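Local coordinates for afamin (Homo sapiens, PDB 6FAK), which carries hydrophobic molecules in body fluids, keeping lipidated Wnt proteins soluble and active and binding vitamin E, at residues Q15-D20 with Q255-T260; Q224-I229 with S273-I278; D506-H511 with D527-N532. All blocks are in the same frame, centred on the assembly; numbering follows the deposited sequence.

Contact 1: Q15-D20 with Q255-T260; sequences QKFIED and QCIRDT
Arg258 reaches from its helix to Gln15 on another, and one direct hydrogen bond and one water join their polar ends. The direct bond runs from Arg258 NH2 to Gln15 OE1 at 3.2 Å, with an N-H...O angle of 142°. The donor sits in the plane of the amide carbonyl, on a lone pair, whereas the oxygen is tilted 26° out of the guanidinium plane. Water 1 gives a proton to Gln15 OE1 (2.7 Å) and takes one from Arg258 NE, so two donors grip the amide oxygen and two N-H groups of the guanidinium are engaged. The two side chains lie side by side and point the same way; Gln15 bends at chi2, while Arg258 is extended from CG to NE.

The apolar part lies next to this pair. Ile18 CD1 packs on Arg258 CG at 3.8 Å, its side chain crossing the arginine at about a right angle. Ile18 and Ile257 slide past each other in opposite directions, with Ile18 CG1 4.0 Å from Ile257 CG2. The same methyl, Ile257 CG2, approaches Phe17 CD2 at 4.2 Å. Ile25 of helix 22-33 touches both isoleucines, and Leu158 of helix 154-171 lies against Phe17.

The segment axes are 10.5 Å apart at closest approach and run roughly antiparallel, with 152° between their N-to-C directions. This is helix-helix packing between the first and second albumin repeats of the all-helical serum albumin fold, where helix 13-20 rests on helix 253-268, part of the region that forms the pocket for hydrophobic ligands.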
loop_
_atom_site.group_PDB
_atom_site.type_symbol
_atom_site.label_atom_id
_atom_site.label_comp_id
_atom_site.label_asym_id
_atom_site.label_seq_id
_atom_site.Cartn_x
_atom_site.Cartn_y
_atom_site.Cartn_z
ATOM N N GLN A 15 5.973 -27.045 -0.549
ATOM C CA GLN A 15 7.349 -27.365 -0.129
ATOM C C GLN A 15 8.271 -27.535 -1.330
ATOM O O GLN A 15 9.445 -27.147 -1.288
ATOM C CB GLN A 15 7.379 -28.641 0.730
ATOM C CG GLN A 15 8.720 -28.989 1.381
ATOM C CD GLN A 15 9.272 -27.890 2.285
ATOM O OE1 GLN A 15 8.505 -27.114 2.852
ATOM N NE2 GLN A 15 10.614 -27.805 2.402
ATOM N N LYS A 16 7.730 -28.083 -2.412
ATOM C CA LYS A 16 8.501 -28.208 -3.634
ATOM C C LYS A 16 8.748 -26.856 -4.234
ATOM O O LYS A 16 9.861 -26.576 -4.612
ATOM C CB LYS A 16 7.839 -29.136 -4.669
ATOM C CG LYS A 16 8.478 -30.515 -4.743
ATOM C CD LYS A 16 8.252 -31.361 -3.484
ATOM C CE LYS A 16 9.437 -31.376 -2.525
ATOM N NZ LYS A 16 10.686 -31.921 -3.139
ATOM N N PHE A 17 7.708 -26.037 -4.364
ATOM C CA PHE A 17 7.884 -24.669 -4.860
ATOM C C PHE A 17 8.986 -23.911 -4.069
ATOM O O PHE A 17 9.839 -23.253 -4.669
ATOM C CB PHE A 17 6.569 -23.897 -4.824
ATOM C CG PHE A 17 6.688 -22.473 -5.308
ATOM C CD1 PHE A 17 6.523 -22.171 -6.653
ATOM C CD2 PHE A 17 6.983 -21.437 -4.424
ATOM C CE1 PHE A 17 6.642 -20.864 -7.107
ATOM C CE2 PHE A 17 7.106 -20.129 -4.879
ATOM C CZ PHE A 17 6.939 -19.843 -6.223
ATOM N N ILE A 18 8.957 -24.010 -2.744
ATOM C CA ILE A 18 9.929 -23.305 -1.876
ATOM C C ILE A 18 11.352 -23.820 -2.052
ATOM O O ILE A 18 12.294 -23.012 -2.191
ATOM C CB ILE A 18 9.533 -23.381 -0.390
ATOM C CG1 ILE A 18 8.299 -22.508 -0.149
ATOM C CG2 ILE A 18 10.663 -22.892 0.519
ATOM C CD1 ILE A 18 7.573 -22.850 1.130
ATOM N N GLU A 19 11.503 -25.146 -2.032
ATOM C CA GLU A 19 12.809 -25.797 -2.278
ATOM C C GLU A 19 13.379 -25.385 -3.631
ATOM O O GLU A 19 14.540 -24.996 -3.729
ATOM C CB GLU A 19 12.671 -27.320 -2.255
ATOM C CG GLU A 19 12.533 -27.952 -0.877
ATOM C CD GLU A 19 12.405 -29.470 -0.942
ATOM O OE1 GLU A 19 12.234 -30.027 -2.057
ATOM O OE2 GLU A 19 12.489 -30.115 0.127
ATOM N N ASP A 20 12.544 -25.483 -4.666
ATOM C CA ASP A 20 12.893 -25.047 -6.016
ATOM C C ASP A 20 13.304 -23.592 -6.129
ATOM O O ASP A 20 14.249 -23.303 -6.850
ATOM C CB ASP A 20 11.723 -25.278 -6.983
ATOM C CG ASP A 20 11.625 -26.724 -7.470
ATOM O OD1 ASP A 20 12.411 -27.580 -6.990
ATOM O OD2 ASP A 20 10.757 -26.987 -8.342
ATOM N N GLN A 255 7.184 -18.545 5.591
ATOM C CA GLN A 255 5.881 -18.674 6.226
ATOM C C GLN A 255 4.775 -17.974 5.422
ATOM O O GLN A 255 3.628 -18.438 5.366
ATOM C CB GLN A 255 5.910 -18.098 7.645
ATOM C CG GLN A 255 4.739 -18.544 8.510
ATOM C CD GLN A 255 4.717 -20.074 8.688
ATOM O OE1 GLN A 255 5.758 -20.733 8.702
ATOM N NE2 GLN A 255 3.538 -20.628 8.728
ATOM N N CYS A 256 5.114 -16.831 4.852
ATOM C CA CYS A 256 4.196 -16.091 4.008
ATOM C C CYS A 256 3.722 -16.936 2.828
ATOM O O CYS A 256 2.509 -17.024 2.571
ATOM C CB CYS A 256 4.844 -14.774 3.543
ATOM S SG CYS A 256 3.825 -13.632 2.582
ATOM N N ILE A 257 4.682 -17.525 2.108
ATOM C CA ILE A 257 4.376 -18.391 0.956
ATOM C C ILE A 257 3.502 -19.571 1.391
ATOM O O ILE A 257 2.465 -19.793 0.783
ATOM C CB ILE A 257 5.664 -18.840 0.174
ATOM C CG1 ILE A 257 6.262 -17.667 -0.583
ATOM C CG2 ILE A 257 5.352 -19.937 -0.830
ATOM C CD1 ILE A 257 7.733 -17.803 -0.919
ATOM N N ARG A 258 3.909 -20.260 2.456
ATOM C CA ARG A 258 3.136 -21.376 3.041
ATOM C C ARG A 258 1.732 -20.994 3.448
ATOM O O ARG A 258 0.801 -21.715 3.153
ATOM C CB ARG A 258 3.819 -21.954 4.299
ATOM C CG ARG A 258 5.058 -22.786 3.987
ATOM C CD ARG A 258 5.665 -23.443 5.225
ATOM N NE ARG A 258 6.913 -24.140 4.886
ATOM C CZ ARG A 258 7.940 -24.400 5.706
ATOM N NH1 ARG A 258 7.921 -24.014 6.981
ATOM N NH2 ARG A 258 8.996 -25.034 5.243
ATOM N N ASP A 259 1.579 -19.903 4.183
ATOM C CA ASP A 259 0.242 -19.458 4.604
ATOM C C ASP A 259 -0.601 -18.963 3.441
ATOM O O ASP A 259 -1.810 -19.153 3.470
ATOM C CB ASP A 259 0.279 -18.391 5.721
ATOM C CG ASP A 259 0.867 -18.907 7.011
ATOM O OD1 ASP A 259 0.983 -20.124 7.130
ATOM O OD2 ASP A 259 1.218 -18.102 7.912
ATOM N N THR A 260 -0.002 -18.293 2.447
ATOM C CA THR A 260 -0.740 -17.884 1.262
ATOM C C THR A 260 -1.277 -19.144 0.521
ATOM O O THR A 260 -2.450 -19.214 0.190
ATOM C CB THR A 260 0.145 -17.037 0.329
ATOM O OG1 THR A 260 0.534 -15.824 1.001
ATOM C CG2 THR A 260 -0.585 -16.665 -0.985
HETATM O O HOH W 1 6.281 -25.667 2.709
#

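Contact 2: Q224-I229 with S273-I278; sequences QKFPKI and SISSKI
Phe226 and Ile274 meet through their first torsions: in Phe226 CG stands anti to the carbonyl carbon (chi1 -55°), and in Ile274 CG2 stands anti to the backbone N, which turns this methyl to the phenyl ring. Ile274 CG2 lies over one face of Phe226, 3.9 Å from the ring centroid and 18° off the normal, a CH-pi contact. It is displaced toward the rim, and its closest ring atom is Phe226 CG at 3.7 Å. Lys225 CG covers the opposite face, so the ring is held between a neighbour in its own segment and the isoleucine across the contact. Ser275 adds its CB and OG at Phe226 CD1 and CE1, with CB 3.6 Å from CD1.

The second albumin repeat here folds the end of helix 216-225 against the irregular segment that follows helix 253-268, within the region that forms the pocket for hydrophobic ligands. Phe226 is the first residue to leave helical geometry, and it opens a type I beta turn closed by the bond from Ile229 N to Phe226 O. The turn brings Ile229 beside Ile274, where the two side chains point the same way and their CG1 atoms are 4.1 Å apart.

No direct hydrogen bond joins the segments. Water 2 accepts from Lys228 N at 2.9 Å and lies unusually close to Ile274 O (2.5 Å), so the second half of this bridge is doubtful in detail. That carbonyl oxygen is also flanked by Phe226 CB and by Lys228 CG, the latter 3.4 Å away. Beyond CG the lysine chain bends at chi3 and runs past the backbone of Ser273, with Lys228 NZ 3.6 Å from Ser273 N. Pro302 touches the same lysine side chain.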
loop_
_atom_site.group_PDB
_atom_site.type_symbol
_atom_site.label_atom_id
_atom_site.label_comp_id
_atom_site.label_asym_id
_atom_site.label_seq_id
_atom_site.Cartn_x
_atom_site.Cartn_y
_atom_site.Cartn_z
ATOM N N GLN A 224 -17.861 -9.572 0.889
ATOM C CA GLN A 224 -18.170 -8.912 -0.397
ATOM C C GLN A 224 -17.805 -9.754 -1.597
ATOM O O GLN A 224 -18.564 -9.820 -2.560
ATOM C CB GLN A 224 -17.440 -7.569 -0.551
ATOM C CG GLN A 224 -18.276 -6.396 -0.199
ATOM C CD GLN A 224 -17.593 -5.064 -0.467
ATOM O OE1 GLN A 224 -16.374 -4.974 -0.703
ATOM N NE2 GLN A 224 -18.374 -4.020 -0.386
ATOM N N LYS A 225 -16.626 -10.356 -1.549
ATOM C CA LYS A 225 -16.115 -11.144 -2.657
ATOM C C LYS A 225 -16.829 -12.483 -2.831
ATOM O O LYS A 225 -17.046 -12.923 -3.967
ATOM C CB LYS A 225 -14.619 -11.386 -2.456
ATOM C CG LYS A 225 -13.930 -11.991 -3.670
ATOM C CD LYS A 225 -12.469 -12.249 -3.357
ATOM C CE LYS A 225 -11.677 -12.712 -4.578
ATOM N NZ LYS A 225 -11.005 -11.538 -5.213
ATOM N N PHE A 226 -17.180 -13.132 -1.720
ATOM C CA PHE A 226 -17.813 -14.460 -1.740
ATOM C C PHE A 226 -19.135 -14.386 -1.001
ATOM O O PHE A 226 -19.297 -14.984 0.053
ATOM C CB PHE A 226 -16.909 -15.503 -1.072
ATOM C CG PHE A 226 -15.523 -15.578 -1.657
ATOM C CD1 PHE A 226 -15.338 -15.782 -3.018
ATOM C CD2 PHE A 226 -14.405 -15.491 -0.845
ATOM C CE1 PHE A 226 -14.072 -15.849 -3.570
ATOM C CE2 PHE A 226 -13.127 -15.560 -1.381
ATOM C CZ PHE A 226 -12.961 -15.740 -2.757
ATOM N N PRO A 227 -20.110 -13.676 -1.563
ATOM C CA PRO A 227 -21.322 -13.431 -0.802
ATOM C C PRO A 227 -22.206 -14.664 -0.604
ATOM O O PRO A 227 -23.113 -14.601 0.209
ATOM C CB PRO A 227 -22.045 -12.386 -1.631
ATOM C CG PRO A 227 -21.553 -12.580 -3.010
ATOM C CD PRO A 227 -20.127 -12.966 -2.853
ATOM N N LYS A 228 -21.934 -15.766 -1.294
ATOM C CA LYS A 228 -22.689 -17.002 -1.045
ATOM C C LYS A 228 -22.075 -17.901 0.049
ATOM O O LYS A 228 -22.661 -18.908 0.395
ATOM C CB LYS A 228 -22.914 -17.761 -2.372
ATOM C CG LYS A 228 -21.833 -18.739 -2.787
ATOM C CD LYS A 228 -22.225 -19.566 -4.019
ATOM C CE LYS A 228 -22.189 -21.076 -3.740
ATOM N NZ LYS A 228 -21.851 -21.856 -4.959
ATOM N N ILE A 229 -20.915 -17.543 0.609
ATOM C CA ILE A 229 -20.255 -18.353 1.641
ATOM C C ILE A 229 -21.071 -18.438 2.928
ATOM O O ILE A 229 -21.734 -17.469 3.285
ATOM C CB ILE A 229 -18.844 -17.758 1.940
ATOM C CG1 ILE A 229 -17.954 -18.733 2.705
ATOM C CG2 ILE A 229 -18.948 -16.420 2.699
ATOM C CD1 ILE A 229 -16.548 -18.164 2.873
ATOM N N SER A 273 -19.825 -23.983 -2.849
ATOM C CA SER A 273 -20.113 -23.459 -1.502
ATOM C C SER A 273 -19.126 -22.372 -1.022
ATOM O O SER A 273 -18.963 -22.165 0.180
ATOM C CB SER A 273 -20.255 -24.596 -0.463
ATOM O OG SER A 273 -18.999 -25.040 0.020
ATOM N N ILE A 274 -18.461 -21.702 -1.964
ATOM C CA ILE A 274 -17.741 -20.439 -1.702
ATOM C C ILE A 274 -17.924 -19.485 -2.887
ATOM O O ILE A 274 -18.426 -18.376 -2.710
ATOM C CB ILE A 274 -16.209 -20.625 -1.388
ATOM C CG1 ILE A 274 -16.012 -21.225 0.016
ATOM C CG2 ILE A 274 -15.450 -19.296 -1.482
ATOM C CD1 ILE A 274 -14.579 -21.371 0.491
ATOM N N SER A 275 -17.487 -19.902 -4.075
ATOM C CA SER A 275 -17.459 -19.022 -5.237
ATOM C C SER A 275 -17.827 -19.739 -6.528
ATOM O O SER A 275 -17.853 -20.966 -6.603
ATOM C CB SER A 275 -16.072 -18.395 -5.380
ATOM O OG SER A 275 -16.076 -17.276 -6.261
ATOM N N SER A 276 -18.143 -18.924 -7.528
ATOM C CA SER A 276 -18.438 -19.359 -8.879
ATOM C C SER A 276 -17.396 -18.862 -9.894
ATOM O O SER A 276 -17.237 -19.486 -10.943
ATOM C CB SER A 276 -19.825 -18.832 -9.256
ATOM O OG SER A 276 -20.329 -19.469 -10.408
ATOM N N LYS A 277 -16.687 -17.765 -9.577
ATOM C CA LYS A 277 -15.852 -17.029 -10.538
ATOM C C LYS A 277 -14.333 -17.194 -10.318
ATOM O O LYS A 277 -13.585 -16.212 -10.417
ATOM C CB LYS A 277 -16.189 -15.530 -10.470
ATOM C CG LYS A 277 -17.632 -15.159 -10.761
ATOM C CD LYS A 277 -17.724 -13.675 -11.097
ATOM C CE LYS A 277 -19.150 -13.187 -11.261
ATOM N NZ LYS A 277 -19.890 -13.948 -12.298
ATOM N N ILE A 278 -13.875 -18.416 -10.031
ATOM C CA ILE A 278 -12.447 -18.665 -9.726
ATOM C C ILE A 278 -11.924 -20.026 -10.240
ATOM O O ILE A 278 -11.022 -20.620 -9.639
ATOM C CB ILE A 278 -12.176 -18.545 -8.192
ATOM C CG1 ILE A 278 -13.134 -19.450 -7.402
ATOM C CG2 ILE A 278 -12.290 -17.095 -7.717
ATOM C CD1 ILE A 278 -12.601 -19.886 -6.056
HETATM O O HOH W 2 -19.852 -16.396 -3.199
#

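Contact 3: D506-H511 with D527-N532; sequences DLFTFH and DRFLVN
Phe508 and Phe529 bring the two backbones nearest, with CA atoms 6.3 Å apart, where the chain around Phe508, which includes a short 3-10 segment, meets helix 521-536. Both belong to the third albumin repeat of the serum albumin fold, and the contact packs the chain ahead of this helix back onto its side.

The rings form an offset edge-to-face pair: the edge of Phe508 is directed to the face of Phe529, with centroids 5.9 Å apart and planes at 76°. Phe529 CG is anti to its backbone N (chi1 174°), and farther out CE2 of this ring comes within 3.8 Å of Phe508 CB. Phe552 packs edge-to-face on Phe529, and Phe585, from the C-terminal tag, also meets the Phe508 ring.

Three residues after Phe529, Asn532 offers its CB to Phe508 CE1 at 3.9 Å, ring and amide planes being 79° apart. Leu507 crosses Asn532 at about a right angle, and its CG and CD2 both touch the amide nitrogen. Asn532 OD1 is hydrogen-bonded to Thr423, while water 3 accepts from Asn532 ND2 at 3.0 Å and donates to Leu507 O at 2.8 Å.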
loop_
_atom_site.group_PDB
_atom_site.type_symbol
_atom_site.label_atom_id
_atom_site.label_comp_id
_atom_site.label_asym_id
_atom_site.label_seq_id
_atom_site.Cartn_x
_atom_site.Cartn_y
_atom_site.Cartn_z
ATOM N N ASP A 506 17.771 28.113 -6.358
ATOM C CA ASP A 506 17.745 27.100 -7.404
ATOM C C ASP A 506 16.583 26.129 -7.366
ATOM O O ASP A 506 16.265 25.541 -8.407
ATOM C CB ASP A 506 19.039 26.281 -7.448
ATOM C CG ASP A 506 19.222 25.560 -8.818
ATOM O OD1 ASP A 506 19.398 26.268 -9.848
ATOM O OD2 ASP A 506 19.159 24.303 -8.872
ATOM N N LEU A 507 15.956 25.923 -6.193
ATOM C CA LEU A 507 14.742 25.070 -6.108
ATOM C C LEU A 507 13.595 25.690 -6.879
ATOM O O LEU A 507 12.611 25.009 -7.226
ATOM C CB LEU A 507 14.311 24.883 -4.639
ATOM C CG LEU A 507 14.640 23.526 -3.967
ATOM C CD1 LEU A 507 16.031 23.030 -4.291
ATOM C CD2 LEU A 507 14.448 23.631 -2.475
ATOM N N PHE A 508 13.666 27.002 -7.098
ATOM C CA PHE A 508 12.566 27.701 -7.736
ATOM C C PHE A 508 12.949 28.259 -9.107
ATOM O O PHE A 508 12.269 29.136 -9.654
ATOM C CB PHE A 508 12.101 28.790 -6.821
ATOM C CG PHE A 508 11.804 28.321 -5.415
ATOM C CD1 PHE A 508 10.589 27.752 -5.109
ATOM C CD2 PHE A 508 12.745 28.431 -4.407
ATOM C CE1 PHE A 508 10.308 27.334 -3.833
ATOM C CE2 PHE A 508 12.457 28.018 -3.139
ATOM C CZ PHE A 508 11.237 27.451 -2.862
ATOM N N THR A 509 14.031 27.729 -9.657
ATOM C CA THR A 509 14.555 28.185 -10.941
ATOM C C THR A 509 14.252 27.125 -11.961
ATOM O O THR A 509 14.541 25.961 -11.762
ATOM C CB THR A 509 16.073 28.396 -10.875
ATOM O OG1 THR A 509 16.351 29.398 -9.891
ATOM C CG2 THR A 509 16.618 28.831 -12.209
ATOM N N PHE A 510 13.671 27.549 -13.065
ATOM C CA PHE A 510 13.418 26.687 -14.184
ATOM C C PHE A 510 14.665 26.721 -15.069
ATOM O O PHE A 510 15.185 27.799 -15.396
ATOM C CB PHE A 510 12.195 27.192 -14.927
ATOM C CG PHE A 510 11.828 26.360 -16.106
ATOM C CD1 PHE A 510 12.186 26.769 -17.389
ATOM C CD2 PHE A 510 11.137 25.161 -15.941
ATOM C CE1 PHE A 510 11.858 26.002 -18.487
ATOM C CE2 PHE A 510 10.798 24.387 -17.041
ATOM C CZ PHE A 510 11.161 24.805 -18.317
ATOM N N HIS A 511 15.131 25.539 -15.450
ATOM C CA HIS A 511 16.287 25.376 -16.328
ATOM C C HIS A 511 15.833 24.930 -17.712
ATOM O O HIS A 511 14.815 24.236 -17.848
ATOM C CB HIS A 511 17.260 24.334 -15.758
ATOM C CG HIS A 511 17.768 24.670 -14.397
ATOM N ND1 HIS A 511 17.226 24.132 -13.250
ATOM C CD2 HIS A 511 18.754 25.506 -13.993
ATOM C CE1 HIS A 511 17.865 24.612 -12.197
ATOM N NE2 HIS A 511 18.797 25.450 -12.621
ATOM N N ASP A 527 5.806 19.174 -9.516
ATOM C CA ASP A 527 5.176 18.807 -8.259
ATOM C C ASP A 527 6.060 19.219 -7.074
ATOM O O ASP A 527 5.562 19.753 -6.078
ATOM C CB ASP A 527 4.838 17.319 -8.235
ATOM C CG ASP A 527 3.704 16.946 -9.179
ATOM O OD1 ASP A 527 3.073 17.799 -9.846
ATOM O OD2 ASP A 527 3.397 15.748 -9.269
ATOM N N ARG A 528 7.360 19.002 -7.203
ATOM C CA ARG A 528 8.297 19.397 -6.162
ATOM C C ARG A 528 8.386 20.873 -5.984
ATOM O O ARG A 528 8.463 21.345 -4.856
ATOM C CB ARG A 528 9.713 18.904 -6.390
ATOM C CG ARG A 528 9.889 17.414 -6.384
ATOM C CD ARG A 528 11.373 17.181 -6.655
ATOM N NE ARG A 528 11.667 15.778 -6.842
ATOM C CZ ARG A 528 11.943 15.151 -7.987
ATOM N NH1 ARG A 528 12.009 15.823 -9.140
ATOM N NH2 ARG A 528 12.189 13.841 -7.973
ATOM N N PHE A 529 8.354 21.591 -7.096
ATOM C CA PHE A 529 8.306 23.070 -7.054
ATOM C C PHE A 529 7.137 23.587 -6.216
ATOM O O PHE A 529 7.310 24.455 -5.322
ATOM C CB PHE A 529 8.307 23.649 -8.499
ATOM C CG PHE A 529 8.116 25.129 -8.557
ATOM C CD1 PHE A 529 6.836 25.684 -8.601
ATOM C CD2 PHE A 529 9.206 25.967 -8.580
ATOM C CE1 PHE A 529 6.640 27.058 -8.615
ATOM C CE2 PHE A 529 9.027 27.361 -8.577
ATOM C CZ PHE A 529 7.723 27.903 -8.594
ATOM N N LEU A 530 5.947 23.055 -6.500
ATOM C CA LEU A 530 4.744 23.488 -5.791
ATOM C C LEU A 530 4.817 23.218 -4.288
ATOM O O LEU A 530 4.477 24.099 -3.486
ATOM C CB LEU A 530 3.503 22.879 -6.370
ATOM C CG LEU A 530 2.204 23.285 -5.682
ATOM C CD1 LEU A 530 1.920 24.775 -5.573
ATOM C CD2 LEU A 530 1.069 22.645 -6.443
ATOM N N VAL A 531 5.288 22.019 -3.929
ATOM C CA VAL A 531 5.422 21.651 -2.557
ATOM C C VAL A 531 6.419 22.569 -1.850
ATOM O O VAL A 531 6.098 23.103 -0.775
ATOM C CB VAL A 531 5.731 20.150 -2.377
ATOM C CG1 VAL A 531 6.134 19.799 -0.947
ATOM C CG2 VAL A 531 4.511 19.343 -2.776
ATOM N N ASN A 532 7.594 22.736 -2.422
ATOM C CA ASN A 532 8.603 23.662 -1.850
ATOM C C ASN A 532 8.081 25.103 -1.717
ATOM O O ASN A 532 8.301 25.778 -0.705
ATOM C CB ASN A 532 9.931 23.599 -2.623
ATOM C CG ASN A 532 10.630 22.264 -2.464
ATOM O OD1 ASN A 532 10.600 21.676 -1.372
ATOM N ND2 ASN A 532 11.280 21.789 -3.515
HETATM O O HOH W 3 11.744 22.500 -6.352
#

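Contacts 1 and 2 do not touch, with centres about 25 Å and nearest atoms about 11 Å apart. Their segments alternate along the chain, and three of the four belong to the pocket region for hydrophobic ligands; 15-20 comes from the first albumin repeat. Contact 3 lies across the chain's centre from both, its centre about 47 Å from that of contact 1 and about 50 Å from that of contact 2, and joins segments within the third repeat. Tetraethylene glycol lies about 5 Å from the Phe226 side chain in contact 2, and di(hydroxyethyl)ether about 4 Å from that of Phe529 in contact 3; both probably come from the crystallisation liquor.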